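Local structure of molybdopterin biosynthesis moeA protein (1WU2) at residues I187-G191 with S192-E196; I358-G362 with S363-S367; A115-Q119 with E120-R124; L376-P379 with E380-G384; L309-K312 with H313-K317. The protein probably helps to build the molybdenum cofactor, promoting insertion of molybdenum into molybdopterin as its MoeA relatives do. All blocks are in the same frame, centred on the assembly; numbering follows the deposited sequence.

Contact 1: residues I187-G191 with S192-E196; sequences IIITG and SELIE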
loop_
_atom_site.group_PDB
_atom_site.type_symbol
_atom_site.label_atom_id
_atom_site.label_comp_id
_atom_site.label_asym_id
_atom_site.label_seq_id
_atom_site.Cartn_x
_atom_site.Cartn_y
_atom_site.Cartn_z
ATOM N N ILE A 187 7.813 2.217 22.139
ATOM C CA ILE A 187 9.005 1.590 21.576
ATOM C C ILE A 187 10.184 1.818 22.521
ATOM O O ILE A 187 10.670 2.942 22.650
ATOM C CB ILE A 187 9.315 2.171 20.171
ATOM C CG1 ILE A 187 8.202 1.808 19.179
ATOM C CG2 ILE A 187 10.661 1.660 19.662
ATOM C CD1 ILE A 187 8.342 2.456 17.810
ATOM N N ILE A 188 10.624 0.749 23.184
ATOM C CA ILE A 188 11.803 0.779 24.048
ATOM C C ILE A 188 12.910 -0.031 23.402
ATOM O O ILE A 188 12.734 -1.214 23.158
ATOM C CB ILE A 188 11.501 0.142 25.420
ATOM C CG1 ILE A 188 10.308 0.809 26.099
ATOM C CG2 ILE A 188 12.724 0.230 26.319
ATOM C CD1 ILE A 188 9.782 0.018 27.290
ATOM N N ILE A 189 14.051 0.594 23.135
ATOM C CA ILE A 189 15.225 -0.138 22.671
ATOM C C ILE A 189 16.103 -0.432 23.888
ATOM O O ILE A 189 16.162 0.370 24.817
ATOM C CB ILE A 189 15.994 0.666 21.588
ATOM C CG1 ILE A 189 15.292 0.621 20.219
ATOM C CG2 ILE A 189 17.382 0.096 21.382
ATOM C CD1 ILE A 189 13.785 0.648 20.227
ATOM N N THR A 190 16.763 -1.590 23.892
ATOM C CA THR A 190 17.623 -2.002 25.006
ATOM C C THR A 190 18.964 -2.516 24.486
ATOM O O THR A 190 19.015 -3.205 23.466
ATOM C CB THR A 190 16.903 -3.086 25.867
ATOM O OG1 THR A 190 16.260 -2.474 26.993
ATOM C CG2 THR A 190 17.876 -4.075 26.507
ATOM N N GLY A 191 20.042 -2.185 25.200
ATOM C CA GLY A 191 21.386 -2.609 24.836
ATOM C C GLY A 191 22.432 -1.532 25.066
ATOM O O GLY A 191 22.340 -0.448 24.491
ATOM N N SER A 192 23.427 -1.839 25.902
ATOM C CA SER A 192 24.542 -0.924 26.185
ATOM C C SER A 192 25.484 -0.841 24.987
ATOM O O SER A 192 26.195 0.146 24.801
ATOM C CB SER A 192 25.331 -1.390 27.413
ATOM O OG SER A 192 24.480 -1.920 28.412
ATOM N N GLU A 193 25.504 -1.923 24.216
ATOM C CA GLU A 193 26.137 -1.985 22.897
ATOM C C GLU A 193 25.674 -0.896 21.920
ATOM O O GLU A 193 26.464 -0.413 21.112
ATOM C CB GLU A 193 25.864 -3.357 22.259
ATOM C CG GLU A 193 24.500 -3.951 22.613
ATOM C CD GLU A 193 23.933 -4.864 21.546
ATOM O OE1 GLU A 193 24.660 -5.213 20.589
ATOM O OE2 GLU A 193 22.745 -5.237 21.674
ATOM N N LEU A 194 24.400 -0.520 21.994
ATOM C CA LEU A 194 23.790 0.348 20.982
ATOM C C LEU A 194 24.230 1.817 21.057
ATOM O O LEU A 194 24.468 2.356 22.137
ATOM C CB LEU A 194 22.264 0.240 21.047
ATOM C CG LEU A 194 21.747 -1.160 20.686
ATOM C CD1 LEU A 194 20.373 -1.402 21.265
ATOM C CD2 LEU A 194 21.731 -1.366 19.175
ATOM N N ILE A 195 24.322 2.441 19.884
ATOM C CA ILE A 195 24.796 3.816 19.728
ATOM C C ILE A 195 24.016 4.501 18.596
ATOM O O ILE A 195 23.599 3.847 17.647
ATOM C CB ILE A 195 26.336 3.815 19.453
ATOM C CG1 ILE A 195 26.989 5.122 19.922
ATOM C CG2 ILE A 195 26.649 3.544 17.976
ATOM C CD1 ILE A 195 28.062 4.912 20.969
ATOM N N GLU A 196 23.818 5.812 18.691
ATOM C CA GLU A 196 22.946 6.522 17.748
ATOM C C GLU A 196 23.589 6.778 16.381
ATOM O O GLU A 196 22.892 6.781 15.364
ATOM C CB GLU A 196 22.437 7.838 18.357
ATOM C CG GLU A 196 23.465 8.959 18.433
ATOM C CD GLU A 196 23.145 9.979 19.513
ATOM O OE1 GLU A 196 23.963 10.136 20.448
ATOM O OE2 GLU A 196 22.076 10.623 19.429
HETATM O O HOH W 1 23.744 2.194 24.626
#

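Contact 2: residues I358-G362 with S363-S367; sequences IKKKG and SGILS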
loop_
_atom_site.group_PDB
_atom_site.type_symbol
_atom_site.label_atom_id
_atom_site.label_comp_id
_atom_site.label_asym_id
_atom_site.label_seq_id
_atom_site.Cartn_x
_atom_site.Cartn_y
_atom_site.Cartn_z
ATOM N N ILE A 358 15.149 -14.581 -1.659
ATOM C CA ILE A 358 16.358 -13.946 -1.145
ATOM C C ILE A 358 16.833 -14.738 0.065
ATOM O O ILE A 358 16.144 -14.799 1.086
ATOM C CB ILE A 358 16.089 -12.478 -0.749
ATOM C CG1 ILE A 358 15.594 -11.687 -1.959
ATOM C CG2 ILE A 358 17.352 -11.821 -0.189
ATOM C CD1 ILE A 358 14.142 -11.391 -1.907
ATOM N N LYS A 359 18.005 -15.351 -0.063
ATOM C CA LYS A 359 18.641 -16.046 1.055
ATOM C C LYS A 359 19.777 -15.194 1.600
ATOM O O LYS A 359 20.596 -14.677 0.839
ATOM C CB LYS A 359 19.170 -17.439 0.664
ATOM C CG LYS A 359 19.597 -17.626 -0.790
ATOM C CD LYS A 359 18.438 -18.144 -1.637
ATOM C CE LYS A 359 18.676 -17.927 -3.123
ATOM N NZ LYS A 359 17.550 -18.457 -3.948
ATOM N N LYS A 360 19.803 -15.028 2.919
ATOM C CA LYS A 360 20.937 -14.405 3.594
ATOM C C LYS A 360 20.986 -14.832 5.074
ATOM O O LYS A 360 20.527 -15.924 5.423
ATOM C CB LYS A 360 20.902 -12.878 3.407
ATOM C CG LYS A 360 22.274 -12.184 3.542
ATOM C CD LYS A 360 22.778 -11.529 2.256
ATOM C CE LYS A 360 23.712 -10.355 2.573
ATOM N NZ LYS A 360 24.650 -10.028 1.461
ATOM N N LYS A 361 21.528 -13.970 5.932
ATOM C CA LYS A 361 21.917 -14.317 7.299
ATOM C C LYS A 361 21.207 -13.337 8.270
ATOM O O LYS A 361 20.245 -12.681 7.848
ATOM C CB LYS A 361 23.455 -14.279 7.370
ATOM C CG LYS A 361 24.100 -15.641 7.668
ATOM C CD LYS A 361 25.621 -15.540 7.776
ATOM C CE LYS A 361 26.201 -16.522 8.798
ATOM N NZ LYS A 361 26.901 -15.822 9.919
ATOM N N GLY A 362 21.595 -13.226 9.549
ATOM C CA GLY A 362 22.646 -13.992 10.209
ATOM C C GLY A 362 23.520 -13.170 11.148
ATOM O O GLY A 362 24.381 -13.720 11.851
ATOM N N SER A 363 23.339 -11.852 11.122
ATOM C CA SER A 363 23.804 -10.972 12.194
ATOM C C SER A 363 22.889 -9.760 12.285
ATOM O O SER A 363 23.313 -8.675 12.706
ATOM C CB SER A 363 25.244 -10.527 11.933
ATOM O OG SER A 363 25.647 -9.507 12.838
ATOM N N GLY A 364 21.625 -9.949 11.908
ATOM C CA GLY A 364 20.735 -8.834 11.656
ATOM C C GLY A 364 21.269 -8.032 10.493
ATOM O O GLY A 364 21.579 -6.846 10.641
ATOM N N ILE A 365 21.401 -8.682 9.339
ATOM C CA ILE A 365 21.946 -8.013 8.159
ATOM C C ILE A 365 20.832 -7.500 7.237
ATOM O O ILE A 365 20.269 -8.220 6.404
ATOM C CB ILE A 365 23.034 -8.859 7.445
ATOM C CG1 ILE A 365 22.545 -10.251 7.037
ATOM C CG2 ILE A 365 24.250 -8.986 8.362
ATOM C CD1 ILE A 365 23.675 -11.121 6.504
ATOM N N LEU A 366 20.567 -6.210 7.432
ATOM C CA LEU A 366 19.441 -5.461 6.891
ATOM C C LEU A 366 19.228 -5.477 5.367
ATOM O O LEU A 366 18.116 -5.221 4.907
ATOM C CB LEU A 366 19.599 -4.005 7.370
ATOM C CG LEU A 366 18.417 -3.044 7.500
ATOM C CD1 LEU A 366 18.425 -2.105 6.320
ATOM C CD2 LEU A 366 17.069 -3.733 7.637
ATOM N N SER A 367 20.267 -5.770 4.589
ATOM C CA SER A 367 20.182 -5.657 3.124
ATOM C C SER A 367 19.212 -6.641 2.459
ATOM O O SER A 367 18.710 -6.362 1.374
ATOM C CB SER A 367 21.563 -5.794 2.474
ATOM O OG SER A 367 22.134 -7.062 2.742
#

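Contact 3: residues A115-Q119 with E120-R124; sequences AVIMQ and EMVKR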
loop_
_atom_site.group_PDB
_atom_site.type_symbol
_atom_site.label_atom_id
_atom_site.label_comp_id
_atom_site.label_asym_id
_atom_site.label_seq_id
_atom_site.Cartn_x
_atom_site.Cartn_y
_atom_site.Cartn_z
ATOM N N ALA A 115 -39.559 4.972 -20.069
ATOM C CA ALA A 115 -38.430 4.745 -20.972
ATOM C C ALA A 115 -38.099 5.980 -21.811
ATOM O O ALA A 115 -38.907 6.896 -21.930
ATOM C CB ALA A 115 -38.716 3.556 -21.881
ATOM N N VAL A 116 -36.896 5.991 -22.379
ATOM C CA VAL A 116 -36.463 7.048 -23.290
ATOM C C VAL A 116 -35.767 6.435 -24.510
ATOM O O VAL A 116 -34.899 5.574 -24.375
ATOM C CB VAL A 116 -35.515 8.059 -22.599
ATOM C CG1 VAL A 116 -35.118 9.175 -23.564
ATOM C CG2 VAL A 116 -36.169 8.653 -21.351
ATOM N N ILE A 117 -36.167 6.891 -25.695
ATOM C CA ILE A 117 -35.589 6.433 -26.958
ATOM C C ILE A 117 -34.681 7.521 -27.518
ATOM O O ILE A 117 -35.047 8.690 -27.535
ATOM C CB ILE A 117 -36.704 6.053 -27.987
ATOM C CG1 ILE A 117 -36.092 5.544 -29.301
ATOM C CG2 ILE A 117 -37.642 7.241 -28.284
ATOM C CD1 ILE A 117 -35.963 4.046 -29.385
HETATM N N MSE A 118 -33.498 7.122 -27.975
HETATM C CA MSE A 118 -32.537 8.054 -28.561
HETATM C C MSE A 118 -33.150 8.798 -29.744
HETATM O O MSE A 118 -33.911 8.224 -30.524
HETATM C CB MSE A 118 -31.294 7.305 -29.031
HETATM C CG MSE A 118 -30.520 6.631 -27.922
HETATM SE SE MSE A 118 -28.865 5.893 -28.587
HETATM C CE MSE A 118 -27.838 7.534 -28.702
ATOM N N GLN A 119 -32.813 10.082 -29.854
ATOM C CA GLN A 119 -33.310 10.956 -30.921
ATOM C C GLN A 119 -33.109 10.354 -32.307
ATOM O O GLN A 119 -34.019 10.334 -33.136
ATOM C CB GLN A 119 -32.561 12.293 -30.880
ATOM C CG GLN A 119 -33.400 13.481 -30.468
ATOM C CD GLN A 119 -32.549 14.661 -30.029
ATOM O OE1 GLN A 119 -32.961 15.441 -29.178
ATOM N NE2 GLN A 119 -31.359 14.788 -30.609
ATOM N N GLU A 120 -31.891 9.881 -32.539
ATOM C CA GLU A 120 -31.457 9.405 -33.854
ATOM C C GLU A 120 -32.090 8.073 -34.269
ATOM O O GLU A 120 -32.111 7.740 -35.453
ATOM C CB GLU A 120 -29.920 9.299 -33.924
ATOM C CG GLU A 120 -29.203 9.078 -32.589
ATOM C CD GLU A 120 -28.740 10.368 -31.922
ATOM O OE1 GLU A 120 -28.869 11.452 -32.529
ATOM O OE2 GLU A 120 -28.240 10.297 -30.780
HETATM N N MSE A 121 -32.600 7.316 -33.299
HETATM C CA MSE A 121 -33.211 6.013 -33.568
HETATM C C MSE A 121 -34.681 6.090 -33.997
HETATM O O MSE A 121 -35.312 5.057 -34.233
HETATM C CB MSE A 121 -33.077 5.108 -32.339
HETATM C CG MSE A 121 -31.634 4.868 -31.912
HETATM SE SE MSE A 121 -30.552 4.079 -33.321
HETATM C CE MSE A 121 -29.459 5.598 -33.762
ATOM N N VAL A 122 -35.221 7.307 -34.096
ATOM C CA VAL A 122 -36.579 7.522 -34.600
ATOM C C VAL A 122 -36.609 8.582 -35.703
ATOM O O VAL A 122 -35.756 9.469 -35.751
ATOM C CB VAL A 122 -37.559 7.925 -33.468
ATOM C CG1 VAL A 122 -37.681 6.807 -32.450
ATOM C CG2 VAL A 122 -37.127 9.223 -32.790
ATOM N N LYS A 123 -37.602 8.476 -36.582
ATOM C CA LYS A 123 -37.789 9.426 -37.675
ATOM C C LYS A 123 -38.717 10.549 -37.223
ATOM O O LYS A 123 -39.843 10.291 -36.799
ATOM C CB LYS A 123 -38.370 8.719 -38.904
ATOM C CG LYS A 123 -38.129 9.454 -40.214
ATOM C CD LYS A 123 -36.717 9.214 -40.746
ATOM C CE LYS A 123 -36.194 10.420 -41.515
ATOM N NZ LYS A 123 -35.822 11.546 -40.613
ATOM N N ARG A 124 -38.239 11.790 -37.320
ATOM C CA ARG A 124 -39.000 12.960 -36.875
ATOM C C ARG A 124 -39.727 13.618 -38.051
ATOM O O ARG A 124 -39.176 14.491 -38.725
ATOM C CB ARG A 124 -38.078 13.972 -36.174
ATOM C CG ARG A 124 -38.412 14.217 -34.710
ATOM C CD ARG A 124 -39.817 14.767 -34.462
ATOM N NE ARG A 124 -39.802 16.097 -33.849
ATOM C CZ ARG A 124 -40.819 16.641 -33.181
ATOM N NH1 ARG A 124 -41.965 15.985 -33.020
ATOM N NH2 ARG A 124 -40.692 17.856 -32.665
HETATM O O HOH W 2 -30.093 13.713 -33.582
#

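Contact 4: residues L376-P379 with E380-G384; sequences LEIP and EDSEG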
loop_
_atom_site.group_PDB
_atom_site.type_symbol
_atom_site.label_atom_id
_atom_site.label_comp_id
_atom_site.label_asym_id
_atom_site.label_seq_id
_atom_site.Cartn_x
_atom_site.Cartn_y
_atom_site.Cartn_z
ATOM N N LEU A 376 6.899 -15.298 2.300
ATOM C CA LEU A 376 6.230 -16.577 2.205
ATOM C C LEU A 376 6.301 -17.238 3.573
ATOM O O LEU A 376 7.328 -17.182 4.240
ATOM C CB LEU A 376 6.935 -17.444 1.158
ATOM C CG LEU A 376 6.653 -18.946 1.177
ATOM C CD1 LEU A 376 5.216 -19.215 0.794
ATOM C CD2 LEU A 376 7.603 -19.659 0.241
ATOM N N GLU A 377 5.214 -17.873 3.984
ATOM C CA GLU A 377 5.177 -18.594 5.245
ATOM C C GLU A 377 5.096 -20.091 4.971
ATOM O O GLU A 377 4.228 -20.543 4.226
ATOM C CB GLU A 377 3.988 -18.140 6.080
ATOM C CG GLU A 377 4.114 -16.713 6.592
ATOM C CD GLU A 377 2.778 -16.126 6.995
ATOM O OE1 GLU A 377 2.294 -16.440 8.106
ATOM O OE2 GLU A 377 2.204 -15.361 6.194
ATOM N N ILE A 378 6.014 -20.843 5.569
ATOM C CA ILE A 378 6.048 -22.295 5.456
ATOM C C ILE A 378 5.735 -22.882 6.832
ATOM O O ILE A 378 6.525 -22.714 7.759
ATOM C CB ILE A 378 7.436 -22.762 4.967
ATOM C CG1 ILE A 378 7.818 -22.032 3.673
ATOM C CG2 ILE A 378 7.448 -24.279 4.761
ATOM C CD1 ILE A 378 9.246 -22.265 3.217
ATOM N N PRO A 379 4.588 -23.549 6.981
ATOM C CA PRO A 379 4.230 -24.185 8.257
ATOM C C PRO A 379 5.238 -25.226 8.753
ATOM O O PRO A 379 6.135 -25.654 8.017
ATOM C CB PRO A 379 2.884 -24.856 7.959
ATOM C CG PRO A 379 2.347 -24.151 6.770
ATOM C CD PRO A 379 3.534 -23.728 5.966
ATOM N N GLU A 380 5.051 -25.636 10.004
ATOM C CA GLU A 380 5.975 -26.522 10.711
ATOM C C GLU A 380 6.000 -27.927 10.128
ATOM O O GLU A 380 7.037 -28.583 10.133
ATOM C CB GLU A 380 5.584 -26.616 12.184
ATOM C CG GLU A 380 5.727 -25.312 12.952
ATOM C CD GLU A 380 4.418 -24.563 13.146
ATOM O OE1 GLU A 380 3.481 -24.730 12.334
ATOM O OE2 GLU A 380 4.320 -23.787 14.118
ATOM N N ASP A 381 4.854 -28.379 9.627
ATOM C CA ASP A 381 4.715 -29.734 9.083
ATOM C C ASP A 381 5.166 -29.880 7.619
ATOM O O ASP A 381 4.861 -30.886 6.974
ATOM C CB ASP A 381 3.265 -30.218 9.245
ATOM C CG ASP A 381 2.268 -29.405 8.434
ATOM O OD1 ASP A 381 2.634 -28.335 7.901
ATOM O OD2 ASP A 381 1.081 -29.760 8.280
ATOM N N SER A 382 5.892 -28.886 7.109
ATOM C CA SER A 382 6.371 -28.890 5.731
ATOM C C SER A 382 7.899 -28.945 5.698
ATOM O O SER A 382 8.570 -28.198 6.418
ATOM C CB SER A 382 5.876 -27.640 5.004
ATOM O OG SER A 382 6.618 -27.397 3.826
ATOM N N GLU A 383 8.437 -29.833 4.863
ATOM C CA GLU A 383 9.885 -29.962 4.683
ATOM C C GLU A 383 10.425 -28.991 3.631
ATOM O O GLU A 383 11.636 -28.904 3.443
ATOM C CB GLU A 383 10.255 -31.390 4.274
ATOM C CG GLU A 383 9.760 -32.474 5.222
ATOM C CD GLU A 383 8.754 -33.413 4.580
ATOM O OE1 GLU A 383 9.044 -33.945 3.484
ATOM O OE2 GLU A 383 7.675 -33.621 5.176
ATOM N N GLY A 384 9.532 -28.291 2.933
ATOM C CA GLY A 384 9.924 -27.287 1.958
ATOM C C GLY A 384 9.206 -27.401 0.626
ATOM O O GLY A 384 8.488 -28.373 0.375
HETATM O O HOH W 3 8.879 -25.792 7.888
#

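Contact 5: residues L309-K312 with H313-K317; sequences LFVK and HALAK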
loop_
_atom_site.group_PDB
_atom_site.type_symbol
_atom_site.label_atom_id
_atom_site.label_comp_id
_atom_site.label_asym_id
_atom_site.label_seq_id
_atom_site.Cartn_x
_atom_site.Cartn_y
_atom_site.Cartn_z
ATOM N N LEU A 309 4.415 -10.951 11.528
ATOM C CA LEU A 309 3.745 -12.172 11.981
ATOM C C LEU A 309 2.903 -11.966 13.241
ATOM O O LEU A 309 2.010 -12.764 13.514
ATOM C CB LEU A 309 4.764 -13.300 12.218
ATOM C CG LEU A 309 5.441 -13.858 10.961
ATOM C CD1 LEU A 309 6.600 -14.757 11.331
ATOM C CD2 LEU A 309 4.450 -14.619 10.097
ATOM N N PHE A 310 3.169 -10.900 13.995
ATOM C CA PHE A 310 2.472 -10.665 15.261
ATOM C C PHE A 310 1.900 -9.257 15.350
ATOM O O PHE A 310 0.684 -9.076 15.373
ATOM C CB PHE A 310 3.412 -10.914 16.445
ATOM C CG PHE A 310 3.730 -12.363 16.672
ATOM C CD1 PHE A 310 5.008 -12.849 16.464
ATOM C CD2 PHE A 310 2.746 -13.241 17.101
ATOM C CE1 PHE A 310 5.297 -14.186 16.677
ATOM C CE2 PHE A 310 3.036 -14.585 17.316
ATOM C CZ PHE A 310 4.309 -15.052 17.104
ATOM N N VAL A 311 2.784 -8.267 15.383
ATOM C CA VAL A 311 2.394 -6.881 15.646
ATOM C C VAL A 311 1.395 -6.345 14.612
ATOM O O VAL A 311 0.398 -5.727 14.974
ATOM C CB VAL A 311 3.625 -5.941 15.707
ATOM C CG1 VAL A 311 3.200 -4.525 16.092
ATOM C CG2 VAL A 311 4.659 -6.464 16.696
ATOM N N LYS A 312 1.675 -6.595 13.336
ATOM C CA LYS A 312 0.828 -6.163 12.226
ATOM C C LYS A 312 -0.631 -6.583 12.431
ATOM O O LYS A 312 -1.543 -5.797 12.212
ATOM C CB LYS A 312 1.369 -6.740 10.906
ATOM C CG LYS A 312 0.457 -6.564 9.703
ATOM C CD LYS A 312 1.177 -6.850 8.387
ATOM C CE LYS A 312 1.288 -8.336 8.096
ATOM N NZ LYS A 312 1.340 -8.625 6.635
ATOM N N HIS A 313 -0.836 -7.824 12.859
ATOM C CA HIS A 313 -2.178 -8.373 13.046
ATOM C C HIS A 313 -2.855 -7.882 14.324
ATOM O O HIS A 313 -4.078 -7.786 14.371
ATOM C CB HIS A 313 -2.121 -9.903 13.012
ATOM C CG HIS A 313 -1.571 -10.439 11.731
ATOM N ND1 HIS A 313 -2.163 -10.194 10.510
ATOM C CD2 HIS A 313 -0.461 -11.166 11.470
ATOM C CE1 HIS A 313 -1.451 -10.766 9.556
ATOM N NE2 HIS A 313 -0.413 -11.362 10.112
ATOM N N ALA A 314 -2.065 -7.575 15.350
ATOM C CA ALA A 314 -2.592 -6.985 16.582
ATOM C C ALA A 314 -3.101 -5.568 16.337
ATOM O O ALA A 314 -4.194 -5.213 16.767
ATOM C CB ALA A 314 -1.525 -6.978 17.672
ATOM N N LEU A 315 -2.298 -4.766 15.647
ATOM C CA LEU A 315 -2.669 -3.396 15.293
ATOM C C LEU A 315 -3.937 -3.354 14.439
ATOM O O LEU A 315 -4.803 -2.505 14.646
ATOM C CB LEU A 315 -1.523 -2.715 14.545
ATOM C CG LEU A 315 -0.312 -2.356 15.405
ATOM C CD1 LEU A 315 0.913 -2.126 14.535
ATOM C CD2 LEU A 315 -0.597 -1.122 16.255
ATOM N N ALA A 316 -4.034 -4.278 13.486
ATOM C CA ALA A 316 -5.205 -4.382 12.621
ATOM C C ALA A 316 -6.456 -4.748 13.415
ATOM O O ALA A 316 -7.537 -4.256 13.126
ATOM C CB ALA A 316 -4.961 -5.404 11.516
ATOM N N LYS A 317 -6.302 -5.606 14.417
ATOM C CA LYS A 317 -7.417 -5.992 15.282
ATOM C C LYS A 317 -7.896 -4.824 16.146
ATOM O O LYS A 317 -9.086 -4.710 16.434
ATOM C CB LYS A 317 -7.028 -7.174 16.178
ATOM C CG LYS A 317 -8.219 -8.016 16.625
ATOM C CD LYS A 317 -8.027 -8.596 18.007
ATOM C CE LYS A 317 -9.300 -9.256 18.504
ATOM N NZ LYS A 317 -9.025 -10.179 19.630
#

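Contact 1: residues I187-G191 with S192-E196
The carbonyl of Gly191 is the flat group at the centre here: Leu194 N stands above its plane, 70° out of it, and so donates off the lone pairs in a bond of 3.2 Å to Gly191 O. This bond closes a beta turn from Gly191 to Leu194 at the end of strand 184-190, an inner strand of the sheet in the probable molybdopterin-binding domain. A water placed 3.0 Å from Gly191 O and 2.6 Å from Leu194 O bridges the mouth of the turn. Glycine suits the position: with phi at 141°, a beta carbon on Gly191 would press against the carbonyl of Thr190 and run into Leu194 CD1. Ser192 faces away from this interior, where a small polar residue fits, since its OG takes a hydrogen bond from Asp235 N and its side packs on Ala87 of the second subunit. Leu194 fills the inner side of the turn: its CG lies opposite the carbonyl carbon (chi1 -65°), which helps bring Leu194 CD1 back toward the strand, and it shares Val232 with Ile189. Their side chains cross nearly at right angles, and Leu194 CD1 sits 3.2 Å from Thr190 O and a tight 3.3 Å from Ile189 CG2.

Contact 2: residues I358-G362 with S363-S367
Ser363 begins the return of the chain that lets Ile365 pack on Lys360 and Lys361. A cis peptide between Lys361 and Gly362 and a phi of 139° at Gly362, a value that favours glycine, accompany the reversal; a beta carbon on Gly362 would also clash with Lys361 CB. Gly364, likewise at positive phi, completes the bend. Ile365 then turns its side chain back on the first arm. With CG1 set between the backbone N and the carbonyl carbon (chi1 56°), the long branch reaches past Lys361 O, which is 3.4 Å from Ile365 CG1. Its tip, Ile365 CD1, rests against two lysine methylenes, at 3.3 Å from Lys361 CB and 3.4 Å from Lys360 CG, both tighter than usual. A branched aliphatic side chain suits this place because the lysines offer it their hydrocarbon parts; that of Lys360 crosses it at about a right angle. Ser367 ends the walk with OG 3.7 Å from Lys360 CE, while its hydrogen bond goes to Asp147 of the second subunit. Lys360 NZ reaches that subunit too, weakly, at Glu146 O. The loop joins strand 354-357 to helix 367-371 in the C-terminal region; Ile358 is backbone-bonded to Lys347 of strand 343-351, and Leu366 packs on Met168 of the second subunit.

Contact 3: residues A115-Q119 with E120-R124
Val122 CG1 rests on Ile117 CG1 at 3.7 Å, and the two branched side chains cross obliquely. The other methyl, Val122 CG2, lies 3.3 Å from Gln119 O. Both approaches follow from the first torsion (chi1 -63°), which sets CG1 opposite the carbonyl carbon, toward Ile117, and tucks CG2 between the backbone N and the carbonyl carbon. Losing the two methyls to an alanine here is likely to leave Ile117 without this neighbour and open a gap beside Tyr61, which both residues touch. Nearer the surface, the selenomethionines Met118 and Met121, in which selenium replaces sulfur, pair flank to flank, Met118 CB lying 3.8 Å from Met121 CG, so that their aliphatic parts shield each other. The methyl Met118 CE touches Glu120 OE2 at 3.5 Å.

Two overlapping beta turns hold these side chains together. Met121 N bonds to Met118 O at 3.2 Å, arriving 62° out of the carbonyl plane, and Val122 N makes a weak bond of 3.4 Å to Gln119 O. The turns carry the chain from strand 115-118 toward strand 123-125, the two outermost strands of a six-stranded mixed sheet in the N-terminal region. A water adds a looser bridge, taking a weak bond from Gln119 NE2 and donating to Glu120 OE1 at 2.8 Å. Farther out, Lys102 NZ binds Gln119 OE1, a fitting mate for the amide oxygen, and strand 60-63 positions the first arm: Ile117 is backbone-bonded to Tyr61. Beyond the turns, Arg124 forms a salt bridge with Glu84.

Contact 4: residues L376-P379 with E380-G384
Ile378 CG2 overlaps the side chain of Ser382, lying 3.4 Å from Ser382 OG and 3.7 Å from Ser382 CB, so that a buried aliphatic branch covers one side of a small hydroxymethyl group. The two are brought together by a type I beta turn from Pro379 to Ser382, closed by a weak bond of 3.4 Å from Ser382 N to Pro379 O. A water lies 2.8 Å from Pro379 O and 2.8 Å from Ser382 O, spanning the turn beside that weak bond. Proline, with no N-H to give, suits the point where the strand stops, and its CB is met by Asp381 OD1 at 3.5 Å. Ser382 extends the reversal through an ST turn: its OG, set opposite its own backbone N (chi1 163°), accepts from Gly384 N at 3.2 Å. Without the hydroxyl, as with an alanine here, Gly384 N would probably lack this acceptor and the next bend be less firmly set. Gly384 itself has a phi of 132°, where a beta carbon would jam against the carbonyl of Glu383. Glu380 points away from the turn and takes a bond at OE2 from Tyr10 N, at the start of helix 10-20. The whole reversal links strand 374-378 to strand 384-385: Ile378 is backbone-bonded to Glu344 of strand 343-351 and packs among Ile346, Ile336 and Tyr385, while Pro379 also leans on Tyr385.

Contact 5: residues L309-K312 with H313-K317
Phe310 O receives two donors, Ala314 N at 3.1 Å in the carbonyl plane and, weakly, His313 N at 3.2 Å. Beyond it the helix is regular: Leu315 N gives Val311 O a nearly straight bond of 2.9 Å (174°), and Ala316 N gives Lys312 O one of 3.2 Å, tilted from the carbonyl plane. Phe310 itself lies in a wider pi-type turn at 309-311, where Leu309 O is bound by the hydroxyl of Tyr10. That oxygen also lies at the edge of the His313 ring, in its plane, 3.6 Å from His313 CD2. The ring is held by its other side, ND1 bonding to Tyr324 OH. Lys312 runs alongside it, Lys312 CE 3.9 Å from His313 CE1, and its buried amine is satisfied by a salt bridge to Glu325 and a bond to Tyr375 OH. A lysine's length suits this reach out of the helix. Apolar residues fill the rest: Val311 CG1 meets Leu315 CD1 at 3.7 Å, one helical turn apart. Within helix 300-319, Val311 and Ala314 face Phe294 of strand 293-295, whereas Phe310 packs against helix 10-20, edge-to-face with Tyr10, and also stacks with Phe287.

Contact 5 is the buried one, a helix interior whose Lys312 amine and His313 ND1 find partners outside the helix, whereas contact 4 is a surface turn and contacts 1, 2 and 3 are partly buried. Contacts 4 and 5 touch, Glu377 OE1 packing 3.5 Å from Leu309 CD2, and both draw on Tyr10, so the C-terminal region meets the helix of the probable molybdopterin-binding domain there. Contacts 1 and 2, about 9 Å apart at their nearest atoms, both reach the second subunit. Contact 3 stands alone, its nearest atoms about 47 Å or more from every other. Contacts 1, 3 and 4 close with backbone turn bonds and a water; contact 2 relies on glycines, a cis peptide and aliphatic packing.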